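Local atomic coordinates of FOKI restriction endonuclease (Planomicrobium okeanokoites, PDB entry 2FOK), a protein that cleaves double-stranded DNA as a type IIS restriction endonuclease, a metal-dependent enzyme that cuts at a distance from the sequence it recognises. Residues V240-K245 with H263-T268; T176-G181 with S222-A227; E214-W219 with E259-A264; S157-A162 with R228-W233. All blocks are in the same frame, centred on the assembly; numbering follows the deposited sequence.

Contact 1: V240-K245 with H263-T268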
loop_
_atom_site.group_PDB
_atom_site.type_symbol
_atom_site.label_atom_id
_atom_site.label_comp_id
_atom_site.label_asym_id
_atom_site.label_seq_id
_atom_site.Cartn_x
_atom_site.Cartn_y
_atom_site.Cartn_z
ATOM N N VAL A 240 -14.681 -7.206 -14.973
ATOM C CA VAL A 240 -13.825 -8.219 -14.364
ATOM C C VAL A 240 -14.719 -9.250 -13.671
ATOM O O VAL A 240 -15.891 -8.980 -13.413
ATOM C CB VAL A 240 -12.864 -7.554 -13.324
ATOM C CG1 VAL A 240 -12.948 -8.269 -11.978
ATOM C CG2 VAL A 240 -11.435 -7.530 -13.857
ATOM N N LYS A 241 -14.180 -10.433 -13.392
ATOM C CA LYS A 241 -14.947 -11.459 -12.689
ATOM C C LYS A 241 -14.208 -11.895 -11.430
ATOM O O LYS A 241 -13.068 -12.342 -11.504
ATOM C CB LYS A 241 -15.175 -12.679 -13.578
ATOM C CG LYS A 241 -16.276 -13.616 -13.062
ATOM C CD LYS A 241 -16.048 -15.059 -13.506
ATOM C CE LYS A 241 -15.934 -15.188 -15.036
ATOM N NZ LYS A 241 -14.582 -15.649 -15.509
ATOM N N GLN A 242 -14.849 -11.758 -10.275
ATOM C CA GLN A 242 -14.232 -12.166 -9.019
ATOM C C GLN A 242 -14.615 -13.604 -8.698
ATOM O O GLN A 242 -15.792 -13.956 -8.683
ATOM C CB GLN A 242 -14.672 -11.253 -7.874
ATOM C CG GLN A 242 -13.763 -11.315 -6.655
ATOM C CD GLN A 242 -14.431 -10.784 -5.401
ATOM O OE1 GLN A 242 -15.044 -9.716 -5.415
ATOM N NE2 GLN A 242 -14.315 -11.525 -4.307
ATOM N N GLY A 243 -13.601 -14.428 -8.449
ATOM C CA GLY A 243 -13.814 -15.828 -8.137
ATOM C C GLY A 243 -12.611 -16.336 -7.372
ATOM O O GLY A 243 -11.476 -15.947 -7.665
ATOM N N LYS A 244 -12.845 -17.200 -6.389
ATOM C CA LYS A 244 -11.757 -17.723 -5.584
ATOM C C LYS A 244 -10.717 -18.501 -6.379
ATOM O O LYS A 244 -11.037 -19.221 -7.316
ATOM C CB LYS A 244 -12.302 -18.608 -4.465
ATOM C CG LYS A 244 -12.653 -20.016 -4.904
ATOM C CD LYS A 244 -13.994 -20.437 -4.347
ATOM C CE LYS A 244 -13.821 -21.218 -3.070
ATOM N NZ LYS A 244 -13.050 -22.463 -3.310
ATOM N N LYS A 245 -9.462 -18.332 -5.988
ATOM C CA LYS A 245 -8.349 -19.020 -6.607
ATOM C C LYS A 245 -7.980 -20.117 -5.606
ATOM O O LYS A 245 -8.084 -19.915 -4.395
ATOM C CB LYS A 245 -7.191 -18.038 -6.805
ATOM C CG LYS A 245 -5.963 -18.601 -7.480
ATOM C CD LYS A 245 -5.328 -17.538 -8.370
ATOM C CE LYS A 245 -3.805 -17.655 -8.409
ATOM N NZ LYS A 245 -3.286 -18.121 -9.731
ATOM N N HIS A 263 -10.566 -13.386 -2.948
ATOM C CA HIS A 263 -10.335 -12.098 -3.576
ATOM C C HIS A 263 -9.400 -12.268 -4.757
ATOM O O HIS A 263 -8.251 -11.823 -4.739
ATOM C CB HIS A 263 -9.747 -11.105 -2.570
ATOM C CG HIS A 263 -10.702 -10.714 -1.483
ATOM N ND1 HIS A 263 -10.288 -10.377 -0.211
ATOM C CD2 HIS A 263 -12.053 -10.631 -1.471
ATOM C CE1 HIS A 263 -11.341 -10.102 0.537
ATOM N NE2 HIS A 263 -12.426 -10.249 -0.203
ATOM N N ALA A 264 -9.905 -12.942 -5.782
ATOM C CA ALA A 264 -9.151 -13.181 -7.004
ATOM C C ALA A 264 -10.041 -12.695 -8.129
ATOM O O ALA A 264 -11.255 -12.703 -7.997
ATOM C CB ALA A 264 -8.857 -14.652 -7.161
ATOM N N PHE A 265 -9.440 -12.266 -9.233
ATOM C CA PHE A 265 -10.211 -11.745 -10.360
ATOM C C PHE A 265 -9.650 -12.210 -11.699
ATOM O O PHE A 265 -8.520 -12.694 -11.777
ATOM C CB PHE A 265 -10.227 -10.206 -10.313
ATOM C CG PHE A 265 -10.494 -9.633 -8.939
ATOM C CD1 PHE A 265 -9.508 -9.646 -7.957
ATOM C CD2 PHE A 265 -11.744 -9.124 -8.619
ATOM C CE1 PHE A 265 -9.769 -9.172 -6.675
ATOM C CE2 PHE A 265 -12.017 -8.644 -7.345
ATOM C CZ PHE A 265 -11.031 -8.669 -6.367
ATOM N N LYS A 266 -10.455 -12.050 -12.750
ATOM C CA LYS A 266 -10.079 -12.428 -14.113
ATOM C C LYS A 266 -10.863 -11.574 -15.114
ATOM O O LYS A 266 -12.083 -11.469 -15.027
ATOM C CB LYS A 266 -10.390 -13.905 -14.346
ATOM C CG LYS A 266 -9.789 -14.479 -15.615
ATOM C CD LYS A 266 -10.166 -15.950 -15.758
ATOM C CE LYS A 266 -9.106 -16.732 -16.514
ATOM N NZ LYS A 266 -8.501 -17.801 -15.667
ATOM N N ILE A 267 -10.166 -10.972 -16.071
ATOM C CA ILE A 267 -10.818 -10.114 -17.062
ATOM C C ILE A 267 -11.944 -10.788 -17.840
ATOM O O ILE A 267 -12.042 -12.014 -17.860
ATOM C CB ILE A 267 -9.786 -9.545 -18.059
ATOM C CG1 ILE A 267 -10.229 -8.156 -18.522
ATOM C CG2 ILE A 267 -9.607 -10.484 -19.239
ATOM C CD1 ILE A 267 -9.067 -7.240 -18.881
ATOM N N THR A 268 -12.796 -9.974 -18.464
ATOM C CA THR A 268 -13.924 -10.467 -19.263
ATOM C C THR A 268 -13.871 -9.879 -20.676
ATOM O O THR A 268 -12.905 -9.207 -21.048
ATOM C CB THR A 268 -15.291 -10.074 -18.643
ATOM O OG1 THR A 268 -15.462 -8.655 -18.725
ATOM C CG2 THR A 268 -15.380 -10.511 -17.182
HETATM O O HOH W 1 -14.202 -13.643 -17.580
#
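K241 and K266 form an antiparallel hydrogen-bonded pair, with the non-hydrogen-bonded pairs V240-I267 and Q242-F265 on either side; the axes of strands 240-242 and 264-267 come within 4.5 Å and run at 152°. This is the open end of the beta hairpin of the second recognition subdomain, placed as the wing of a winged-helix fold would be. K241 N donates to K266 O at 2.9 Å and K266 N returns a bond to K241 O. Beyond Q242 the regular pairing breaks, though G243 N still donates to A264 O (2.9 Å). V240, Q242 and F265 share one face of the sheet. There V240 CG1 sits at the edge of the F265 ring, 3.7 Å from CD2, while the Q242 chain runs alongside the same ring, its CG 3.3 Å from F265 CE2 and its amide turned 51° from the ring plane. A chi1 of -161° turns the Q242 chain away from its own N and carries NE2 on to the edge of the H263 imidazole, in plane beside CD2; that amide N-H is taken by S262 O. T268, the N-cap of helix 269-279, lays CG2 against the V240 backbone and uses OG1 for G271 N and G238 O. On the opposite face a water accepts from K241 NZ at 2.9 Å and donates to I267 O at 2.7 Å.

Contact 2: T176-G181 with S222-A227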
loop_
_atom_site.group_PDB
_atom_site.type_symbol
_atom_site.label_atom_id
_atom_site.label_comp_id
_atom_site.label_asym_id
_atom_site.label_seq_id
_atom_site.Cartn_x
_atom_site.Cartn_y
_atom_site.Cartn_z
ATOM N N THR A 176 -4.845 -12.952 -7.465
ATOM C CA THR A 176 -5.327 -12.547 -6.152
ATOM C C THR A 176 -4.961 -11.080 -5.983
ATOM O O THR A 176 -4.161 -10.540 -6.757
ATOM C CB THR A 176 -4.647 -13.342 -5.006
ATOM O OG1 THR A 176 -3.221 -13.205 -5.098
ATOM C CG2 THR A 176 -5.011 -14.808 -5.080
ATOM N N LYS A 177 -5.546 -10.453 -4.967
ATOM C CA LYS A 177 -5.312 -9.050 -4.653
ATOM C C LYS A 177 -3.831 -8.791 -4.383
ATOM O O LYS A 177 -3.337 -7.673 -4.578
ATOM C CB LYS A 177 -6.122 -8.675 -3.422
ATOM C CG LYS A 177 -5.835 -9.572 -2.217
ATOM C CD LYS A 177 -6.489 -9.036 -0.954
ATOM C CE LYS A 177 -7.280 -10.130 -0.232
ATOM N NZ LYS A 177 -7.564 -9.778 1.184
ATOM N N PHE A 178 -3.130 -9.832 -3.927
ATOM C CA PHE A 178 -1.699 -9.742 -3.616
ATOM C C PHE A 178 -0.844 -9.721 -4.870
ATOM O O PHE A 178 0.153 -8.991 -4.932
ATOM C CB PHE A 178 -1.245 -10.923 -2.751
ATOM C CG PHE A 178 -2.130 -11.188 -1.578
ATOM C CD1 PHE A 178 -1.954 -10.489 -0.388
ATOM C CD2 PHE A 178 -3.143 -12.140 -1.661
ATOM C CE1 PHE A 178 -2.776 -10.736 0.702
ATOM C CE2 PHE A 178 -3.968 -12.390 -0.573
ATOM C CZ PHE A 178 -3.783 -11.687 0.610
ATOM N N ASP A 179 -1.220 -10.544 -5.849
ATOM C CA ASP A 179 -0.493 -10.630 -7.123
ATOM C C ASP A 179 -0.720 -9.382 -7.939
ATOM O O ASP A 179 0.047 -9.063 -8.842
ATOM C CB ASP A 179 -0.976 -11.815 -7.941
ATOM C CG ASP A 179 -0.117 -13.028 -7.754
ATOM O OD1 ASP A 179 0.952 -12.884 -7.123
ATOM O OD2 ASP A 179 -0.521 -14.116 -8.233
ATOM N N LEU A 180 -1.822 -8.705 -7.637
ATOM C CA LEU A 180 -2.189 -7.473 -8.309
ATOM C C LEU A 180 -1.591 -6.324 -7.527
ATOM O O LEU A 180 -0.988 -5.420 -8.098
ATOM C CB LEU A 180 -3.713 -7.349 -8.364
ATOM C CG LEU A 180 -4.355 -8.275 -9.402
ATOM C CD1 LEU A 180 -5.848 -8.450 -9.119
ATOM C CD2 LEU A 180 -4.126 -7.704 -10.790
ATOM N N GLY A 181 -1.730 -6.384 -6.207
ATOM C CA GLY A 181 -1.217 -5.330 -5.345
ATOM C C GLY A 181 0.258 -5.012 -5.473
ATOM O O GLY A 181 0.658 -3.863 -5.325
ATOM N N SER A 222 -1.473 -2.273 1.926
ATOM C CA SER A 222 -2.242 -1.181 1.344
ATOM C C SER A 222 -2.634 -1.417 -0.111
ATOM O O SER A 222 -3.790 -1.224 -0.466
ATOM C CB SER A 222 -1.476 0.135 1.454
ATOM O OG SER A 222 -0.408 0.027 2.369
ATOM N N SER A 223 -1.685 -1.835 -0.952
ATOM C CA SER A 223 -1.980 -2.075 -2.367
ATOM C C SER A 223 -2.933 -3.258 -2.547
ATOM O O SER A 223 -3.727 -3.289 -3.497
ATOM C CB SER A 223 -0.694 -2.332 -3.142
ATOM O OG SER A 223 -0.135 -1.123 -3.638
ATOM N N ASP A 224 -2.847 -4.235 -1.646
ATOM C CA ASP A 224 -3.728 -5.398 -1.696
ATOM C C ASP A 224 -5.163 -4.933 -1.414
ATOM O O ASP A 224 -6.114 -5.498 -1.947
ATOM C CB ASP A 224 -3.295 -6.448 -0.663
ATOM C CG ASP A 224 -1.818 -6.797 -0.776
ATOM O OD1 ASP A 224 -1.301 -6.803 -1.909
ATOM O OD2 ASP A 224 -1.169 -7.060 0.259
ATOM N N LYS A 225 -5.290 -3.900 -0.578
ATOM C CA LYS A 225 -6.570 -3.283 -0.198
ATOM C C LYS A 225 -7.189 -2.614 -1.426
ATOM O O LYS A 225 -8.349 -2.854 -1.779
ATOM C CB LYS A 225 -6.322 -2.202 0.864
ATOM C CG LYS A 225 -7.043 -2.406 2.182
ATOM C CD LYS A 225 -6.051 -2.780 3.287
ATOM C CE LYS A 225 -5.705 -1.593 4.177
ATOM N NZ LYS A 225 -4.641 -1.953 5.150
ATOM N N TYR A 226 -6.397 -1.750 -2.056
ATOM C CA TYR A 226 -6.804 -1.027 -3.254
ATOM C C TYR A 226 -7.181 -1.989 -4.378
ATOM O O TYR A 226 -8.188 -1.786 -5.042
ATOM C CB TYR A 226 -5.668 -0.110 -3.717
ATOM C CG TYR A 226 -5.270 0.926 -2.686
ATOM C CD1 TYR A 226 -6.229 1.533 -1.889
ATOM C CD2 TYR A 226 -3.940 1.301 -2.510
ATOM C CE1 TYR A 226 -5.893 2.481 -0.949
ATOM C CE2 TYR A 226 -3.586 2.261 -1.560
ATOM C CZ TYR A 226 -4.576 2.846 -0.782
ATOM O OH TYR A 226 -4.270 3.810 0.161
ATOM N N ALA A 227 -6.376 -3.033 -4.586
ATOM C CA ALA A 227 -6.637 -4.028 -5.638
ATOM C C ALA A 227 -7.950 -4.775 -5.443
ATOM O O ALA A 227 -8.597 -5.171 -6.414
ATOM C CB ALA A 227 -5.509 -5.037 -5.699
#
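The D224 carboxylate lies across the first turn of helix 177-181, with OD1 3.4 Å from F178 CA and OD2 3.6 Å from F178 CD1; the carboxylate and ring planes are 60° apart. Beside F178, the aliphatic part of K177 also meets D224, crossing its side chain at about a right angle, and K177 CB packs 3.5 Å from D224 O. A chi1 of 55°, which sets K177 CG between its backbone N and carbonyl carbon, directs the chain past helix 222-236, and NZ finds its salt bridge with E220. The axes of 177-181 and 222-227 run at 111° and approach to 7.8 Å. G181 is what lets them come so near: without a side chain, its CA is 4.4 Å from D224 CA. One turn on, the A227 methyl fits against K177 O and meets L180 CB at 4.0 Å. The hairpin follows helix 222-236 in the chain, consistent with the helix-turn-helix clan of this subdomain. No hydrogen bond joins the two segments. D224 is gripped from elsewhere, OD1 by S194 OG and OD2 by the backbone N-H groups of G221 and L195; three bonds of this kind should let the buried carboxylate remain ionised and hold its rotation fixed.

Contact 3: E214-W219 with E259-A264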
loop_
_atom_site.group_PDB
_atom_site.type_symbol
_atom_site.label_atom_id
_atom_site.label_comp_id
_atom_site.label_asym_id
_atom_site.label_seq_id
_atom_site.Cartn_x
_atom_site.Cartn_y
_atom_site.Cartn_z
ATOM N N GLU A 214 -10.271 -14.743 8.715
ATOM C CA GLU A 214 -9.709 -13.422 8.994
ATOM C C GLU A 214 -8.390 -13.219 8.265
ATOM O O GLU A 214 -8.072 -12.106 7.856
ATOM C CB GLU A 214 -9.488 -13.253 10.499
ATOM C CG GLU A 214 -8.645 -12.050 10.884
ATOM C CD GLU A 214 -9.465 -10.777 11.026
ATOM O OE1 GLU A 214 -10.711 -10.847 10.931
ATOM O OE2 GLU A 214 -8.866 -9.702 11.234
ATOM N N ILE A 215 -7.624 -14.302 8.119
ATOM C CA ILE A 215 -6.329 -14.264 7.439
ATOM C C ILE A 215 -6.504 -14.208 5.928
ATOM O O ILE A 215 -5.746 -13.536 5.227
ATOM C CB ILE A 215 -5.471 -15.518 7.779
ATOM C CG1 ILE A 215 -4.989 -15.438 9.228
ATOM C CG2 ILE A 215 -4.285 -15.633 6.813
ATOM C CD1 ILE A 215 -4.077 -16.587 9.653
ATOM N N ARG A 216 -7.510 -14.922 5.436
ATOM C CA ARG A 216 -7.792 -14.976 4.008
ATOM C C ARG A 216 -8.359 -13.681 3.441
ATOM O O ARG A 216 -8.273 -13.442 2.230
ATOM C CB ARG A 216 -8.776 -16.114 3.716
ATOM C CG ARG A 216 -9.061 -16.328 2.235
ATOM C CD ARG A 216 -9.691 -17.685 1.984
ATOM N NE ARG A 216 -10.765 -17.961 2.931
ATOM C CZ ARG A 216 -10.866 -19.066 3.664
ATOM N NH1 ARG A 216 -9.955 -20.027 3.576
ATOM N NH2 ARG A 216 -11.889 -19.208 4.489
ATOM N N ASN A 217 -8.928 -12.847 4.305
ATOM C CA ASN A 217 -9.544 -11.610 3.859
ATOM C C ASN A 217 -9.114 -10.311 4.548
ATOM O O ASN A 217 -9.279 -9.243 3.966
ATOM C CB ASN A 217 -11.063 -11.730 3.964
ATOM C CG ASN A 217 -11.612 -12.943 3.233
ATOM O OD1 ASN A 217 -11.455 -13.070 2.017
ATOM N ND2 ASN A 217 -12.256 -13.845 3.972
ATOM N N ASN A 218 -8.579 -10.378 5.768
ATOM C CA ASN A 218 -8.174 -9.160 6.473
ATOM C C ASN A 218 -6.676 -8.980 6.624
ATOM O O ASN A 218 -6.233 -8.004 7.223
ATOM C CB ASN A 218 -8.808 -9.106 7.858
ATOM C CG ASN A 218 -10.001 -8.179 7.915
ATOM O OD1 ASN A 218 -9.858 -6.952 7.905
ATOM N ND2 ASN A 218 -11.195 -8.763 7.974
ATOM N N TRP A 219 -5.909 -9.933 6.102
ATOM C CA TRP A 219 -4.444 -9.906 6.150
ATOM C C TRP A 219 -4.065 -9.317 4.810
ATOM O O TRP A 219 -4.084 -10.022 3.798
ATOM C CB TRP A 219 -3.888 -11.327 6.212
ATOM C CG TRP A 219 -3.017 -11.664 7.390
ATOM C CD1 TRP A 219 -1.689 -12.012 7.359
ATOM C CD2 TRP A 219 -3.437 -11.834 8.746
ATOM N NE1 TRP A 219 -1.268 -12.398 8.608
ATOM C CE2 TRP A 219 -2.319 -12.300 9.477
ATOM C CE3 TRP A 219 -4.651 -11.646 9.412
ATOM C CZ2 TRP A 219 -2.381 -12.577 10.841
ATOM C CZ3 TRP A 219 -4.716 -11.920 10.764
ATOM C CH2 TRP A 219 -3.585 -12.383 11.467
ATOM N N GLU A 259 -5.841 -24.743 0.060
ATOM C CA GLU A 259 -6.298 -23.418 0.447
ATOM C C GLU A 259 -6.820 -22.671 -0.768
ATOM O O GLU A 259 -6.529 -23.038 -1.904
ATOM C CB GLU A 259 -5.150 -22.633 1.102
ATOM C CG GLU A 259 -4.504 -23.341 2.295
ATOM C CD GLU A 259 -5.460 -23.502 3.477
ATOM O OE1 GLU A 259 -6.348 -22.639 3.650
ATOM O OE2 GLU A 259 -5.324 -24.489 4.233
ATOM N N PHE A 260 -7.601 -21.626 -0.515
ATOM C CA PHE A 260 -8.176 -20.804 -1.572
ATOM C C PHE A 260 -8.235 -19.349 -1.140
ATOM O O PHE A 260 -8.312 -19.051 0.052
ATOM C CB PHE A 260 -9.588 -21.285 -1.913
ATOM C CG PHE A 260 -10.616 -20.951 -0.863
ATOM C CD1 PHE A 260 -10.775 -21.762 0.257
ATOM C CD2 PHE A 260 -11.430 -19.827 -0.998
ATOM C CE1 PHE A 260 -11.743 -21.454 1.234
ATOM C CE2 PHE A 260 -12.390 -19.511 -0.033
ATOM C CZ PHE A 260 -12.549 -20.324 1.083
ATOM N N ILE A 261 -8.184 -18.452 -2.124
ATOM C CA ILE A 261 -8.268 -17.013 -1.890
ATOM C C ILE A 261 -9.497 -16.533 -2.669
ATOM O O ILE A 261 -9.554 -16.672 -3.894
ATOM C CB ILE A 261 -7.013 -16.275 -2.415
ATOM C CG1 ILE A 261 -5.801 -16.591 -1.530
ATOM C CG2 ILE A 261 -7.266 -14.780 -2.449
ATOM C CD1 ILE A 261 -6.034 -16.369 -0.058
ATOM N N SER A 262 -10.478 -15.978 -1.963
ATOM C CA SER A 262 -11.699 -15.514 -2.613
ATOM C C SER A 262 -11.557 -14.179 -3.341
ATOM O O SER A 262 -12.337 -13.872 -4.243
ATOM C CB SER A 262 -12.815 -15.421 -1.583
ATOM O OG SER A 262 -12.462 -16.123 -0.408
ATOM N N HIS A 263 -10.566 -13.386 -2.948
ATOM C CA HIS A 263 -10.335 -12.098 -3.576
ATOM C C HIS A 263 -9.400 -12.268 -4.757
ATOM O O HIS A 263 -8.251 -11.823 -4.739
ATOM C CB HIS A 263 -9.747 -11.105 -2.570
ATOM C CG HIS A 263 -10.702 -10.714 -1.483
ATOM N ND1 HIS A 263 -10.288 -10.377 -0.211
ATOM C CD2 HIS A 263 -12.053 -10.631 -1.471
ATOM C CE1 HIS A 263 -11.341 -10.102 0.537
ATOM N NE2 HIS A 263 -12.426 -10.249 -0.203
ATOM N N ALA A 264 -9.905 -12.942 -5.782
ATOM C CA ALA A 264 -9.151 -13.181 -7.004
ATOM C C ALA A 264 -10.041 -12.695 -8.129
ATOM O O ALA A 264 -11.255 -12.703 -7.997
ATOM C CB ALA A 264 -8.857 -14.652 -7.161
HETATM O O HOH W 2 -10.086 -14.102 -0.255
#
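Helix 209-218 flanks hairpin strand 258-267 of the second recognition subdomain, and here R216 lays its guanidinium flat on the F260 ring. The planes are 17° apart, and R216 CZ stands 3.3 Å from F260 CZ. A chi1 of -176° and an extended chi2 carry CD over the ring, a CH-pi contact secondary to the stack, and the bend at chi3 turns the guanidinium flat onto it. On the way R216 CG slides past I261 CD1. F260 also takes a cation-pi contact from K244. One residue along, N217 holds OD1 over a face of the H263 imidazole, 3.3 Å from CE1. A water donates to that OD1 at 2.8 Å and accepts, also at 2.8 Å, from the N of H263, the residue at the centre of an inverse gamma turn. R216 NH1 is 4.5 Å from E259 OE1, beyond a salt bridge; the ring face and the nearby carboxylate would probably both favour the positive charge.

Contact 4: S157-A162 with R228-W233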
loop_
_atom_site.group_PDB
_atom_site.type_symbol
_atom_site.label_atom_id
_atom_site.label_comp_id
_atom_site.label_asym_id
_atom_site.label_seq_id
_atom_site.Cartn_x
_atom_site.Cartn_y
_atom_site.Cartn_z
ATOM N N SER A 157 -13.113 4.494 -16.399
ATOM C CA SER A 157 -12.097 4.396 -17.451
ATOM C C SER A 157 -11.130 5.583 -17.419
ATOM O O SER A 157 -10.048 5.536 -18.001
ATOM C CB SER A 157 -12.771 4.293 -18.819
ATOM O OG SER A 157 -13.519 3.084 -18.925
ATOM N N SER A 158 -11.543 6.650 -16.743
ATOM C CA SER A 158 -10.730 7.857 -16.593
ATOM C C SER A 158 -9.935 7.753 -15.288
ATOM O O SER A 158 -9.242 8.697 -14.891
ATOM C CB SER A 158 -11.632 9.080 -16.515
ATOM O OG SER A 158 -12.276 9.125 -15.246
ATOM N N TYR A 159 -10.057 6.601 -14.630
ATOM C CA TYR A 159 -9.398 6.301 -13.356
ATOM C C TYR A 159 -8.209 5.357 -13.631
ATOM O O TYR A 159 -8.394 4.168 -13.871
ATOM C CB TYR A 159 -10.435 5.650 -12.425
ATOM C CG TYR A 159 -9.942 5.388 -11.022
ATOM C CD1 TYR A 159 -9.408 6.415 -10.249
ATOM C CD2 TYR A 159 -9.936 4.096 -10.496
ATOM C CE1 TYR A 159 -8.875 6.163 -9.007
ATOM C CE2 TYR A 159 -9.401 3.839 -9.246
ATOM C CZ TYR A 159 -8.869 4.879 -8.511
ATOM O OH TYR A 159 -8.313 4.630 -7.278
ATOM N N PRO A 160 -6.972 5.876 -13.580
ATOM C CA PRO A 160 -5.793 5.046 -13.851
ATOM C C PRO A 160 -5.689 3.686 -13.158
ATOM O O PRO A 160 -5.534 2.670 -13.832
ATOM C CB PRO A 160 -4.606 5.971 -13.543
ATOM C CG PRO A 160 -5.152 7.345 -13.669
ATOM C CD PRO A 160 -6.603 7.267 -13.253
ATOM N N PRO A 161 -5.746 3.645 -11.813
ATOM C CA PRO A 161 -5.655 2.354 -11.123
ATOM C C PRO A 161 -6.532 1.248 -11.694
ATOM O O PRO A 161 -6.112 0.090 -11.746
ATOM C CB PRO A 161 -6.009 2.702 -9.684
ATOM C CG PRO A 161 -5.469 4.093 -9.535
ATOM C CD PRO A 161 -5.832 4.758 -10.851
ATOM N N ALA A 162 -7.747 1.601 -12.110
ATOM C CA ALA A 162 -8.673 0.634 -12.697
ATOM C C ALA A 162 -8.071 0.179 -14.016
ATOM O O ALA A 162 -8.057 -1.004 -14.332
ATOM C CB ALA A 162 -10.032 1.276 -12.938
ATOM N N ARG A 228 -8.322 -4.995 -4.185
ATOM C CA ARG A 228 -9.552 -5.704 -3.858
ATOM C C ARG A 228 -10.736 -4.776 -4.094
ATOM O O ARG A 228 -11.771 -5.183 -4.625
ATOM C CB ARG A 228 -9.519 -6.166 -2.392
ATOM C CG ARG A 228 -10.896 -6.345 -1.751
ATOM C CD ARG A 228 -10.822 -6.794 -0.295
ATOM N NE ARG A 228 -10.206 -5.803 0.584
ATOM C CZ ARG A 228 -10.780 -4.657 0.941
ATOM N NH1 ARG A 228 -11.989 -4.350 0.496
ATOM N NH2 ARG A 228 -10.148 -3.812 1.748
ATOM N N MET A 229 -10.571 -3.519 -3.696
ATOM C CA MET A 229 -11.617 -2.519 -3.860
ATOM C C MET A 229 -11.823 -2.196 -5.331
ATOM O O MET A 229 -12.927 -2.349 -5.859
ATOM C CB MET A 229 -11.247 -1.244 -3.098
ATOM C CG MET A 229 -11.226 -1.430 -1.586
ATOM S SD MET A 229 -12.717 -2.271 -1.021
ATOM C CE MET A 229 -13.912 -0.918 -1.191
ATOM N N ILE A 230 -10.764 -1.751 -5.999
ATOM C CA ILE A 230 -10.887 -1.425 -7.406
ATOM C C ILE A 230 -11.387 -2.634 -8.185
ATOM O O ILE A 230 -12.235 -2.502 -9.066
ATOM C CB ILE A 230 -9.561 -0.943 -8.008
ATOM C CG1 ILE A 230 -9.005 0.219 -7.176
ATOM C CG2 ILE A 230 -9.792 -0.469 -9.456
ATOM C CD1 ILE A 230 -7.582 0.612 -7.528
ATOM N N GLY A 231 -10.870 -3.811 -7.848
ATOM C CA GLY A 231 -11.293 -5.026 -8.524
ATOM C C GLY A 231 -12.766 -5.321 -8.307
ATOM O O GLY A 231 -13.438 -5.855 -9.192
ATOM N N GLY A 232 -13.268 -4.985 -7.124
ATOM C CA GLY A 232 -14.675 -5.196 -6.825
ATOM C C GLY A 232 -15.564 -4.233 -7.599
ATOM O O GLY A 232 -16.687 -4.572 -7.980
ATOM N N TRP A 233 -15.065 -3.022 -7.835
ATOM C CA TRP A 233 -15.818 -2.027 -8.597
ATOM C C TRP A 233 -16.005 -2.546 -10.020
ATOM O O TRP A 233 -17.116 -2.538 -10.554
ATOM C CB TRP A 233 -15.061 -0.690 -8.631
ATOM C CG TRP A 233 -15.040 0.040 -7.310
ATOM C CD1 TRP A 233 -15.814 -0.223 -6.198
ATOM C CD2 TRP A 233 -14.191 1.141 -6.951
ATOM N NE1 TRP A 233 -15.493 0.648 -5.174
ATOM C CE2 TRP A 233 -14.503 1.494 -5.609
ATOM C CE3 TRP A 233 -13.199 1.864 -7.630
ATOM C CZ2 TRP A 233 -13.852 2.536 -4.941
ATOM C CZ3 TRP A 233 -12.555 2.895 -6.969
ATOM C CH2 TRP A 233 -12.884 3.225 -5.633
#
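I230 reaches out of helix 222-236 into the start of helix 160-169 and touches three residues there with its branches. CD1 presses on P161 CB at 3.4 Å, tighter than usual for two carbons, and also meets Y159 CE2 at 4.1 Å. CG2 takes the other direction, lying 3.6 Å from A162 CA and 3.9 Å from A162 CB. The fork follows from the torsions: CG1 stands anti to the carbonyl carbon (chi1 -54°) and chi2 is extended, which sends CD1 forward to the proline while CG2 drops onto the alanine. In Y159, the N-cap residue of helix 160-169, a chi1 near 180° (-175°) swings the ring toward helix 222-236. Within the helix-turn-helix subdomain this joins the helix leading into the short strand 175-176 to the one leading into the hairpin, through apolar contacts and without a hydrogen bond between the segments. Y159 also meets W233: its CE2 comes up to the edge of the indole, close to the indole plane, at 4.0 Å from CZ3, and the two side chains cross at about a right angle. P161 CD rests above the centre of the Y159 ring. Beyond these segments W233 stacks on W113 of the first recognition subdomain, and Y159 OH is hydrogen-bonded to G9 O.

All four contacts lie in the second recognition subdomain, built round helix 222-236 and the hairpin that follows it. Contacts 2 and 4 use successive parts of that helix, their centres about 11 Å apart. The hairpin of contact 1 closes against it, with F265 CE2 3.5 Å from G231 C, and is tied to contact 2 by a probable hydrogen bond from K177 N to H263 O (3.0 Å). Strand 258-267 serves both contacts 1 and 3, H263 touching the other segment in each. Contacts 3 and 4 are about 19 Å apart between centres, yet H263 CE1 is 3.5 Å from R228 CD. The catalytic domain is a separate part of the chain; W219, in contact 3's helical segment, makes a cation-pi contact with its R422.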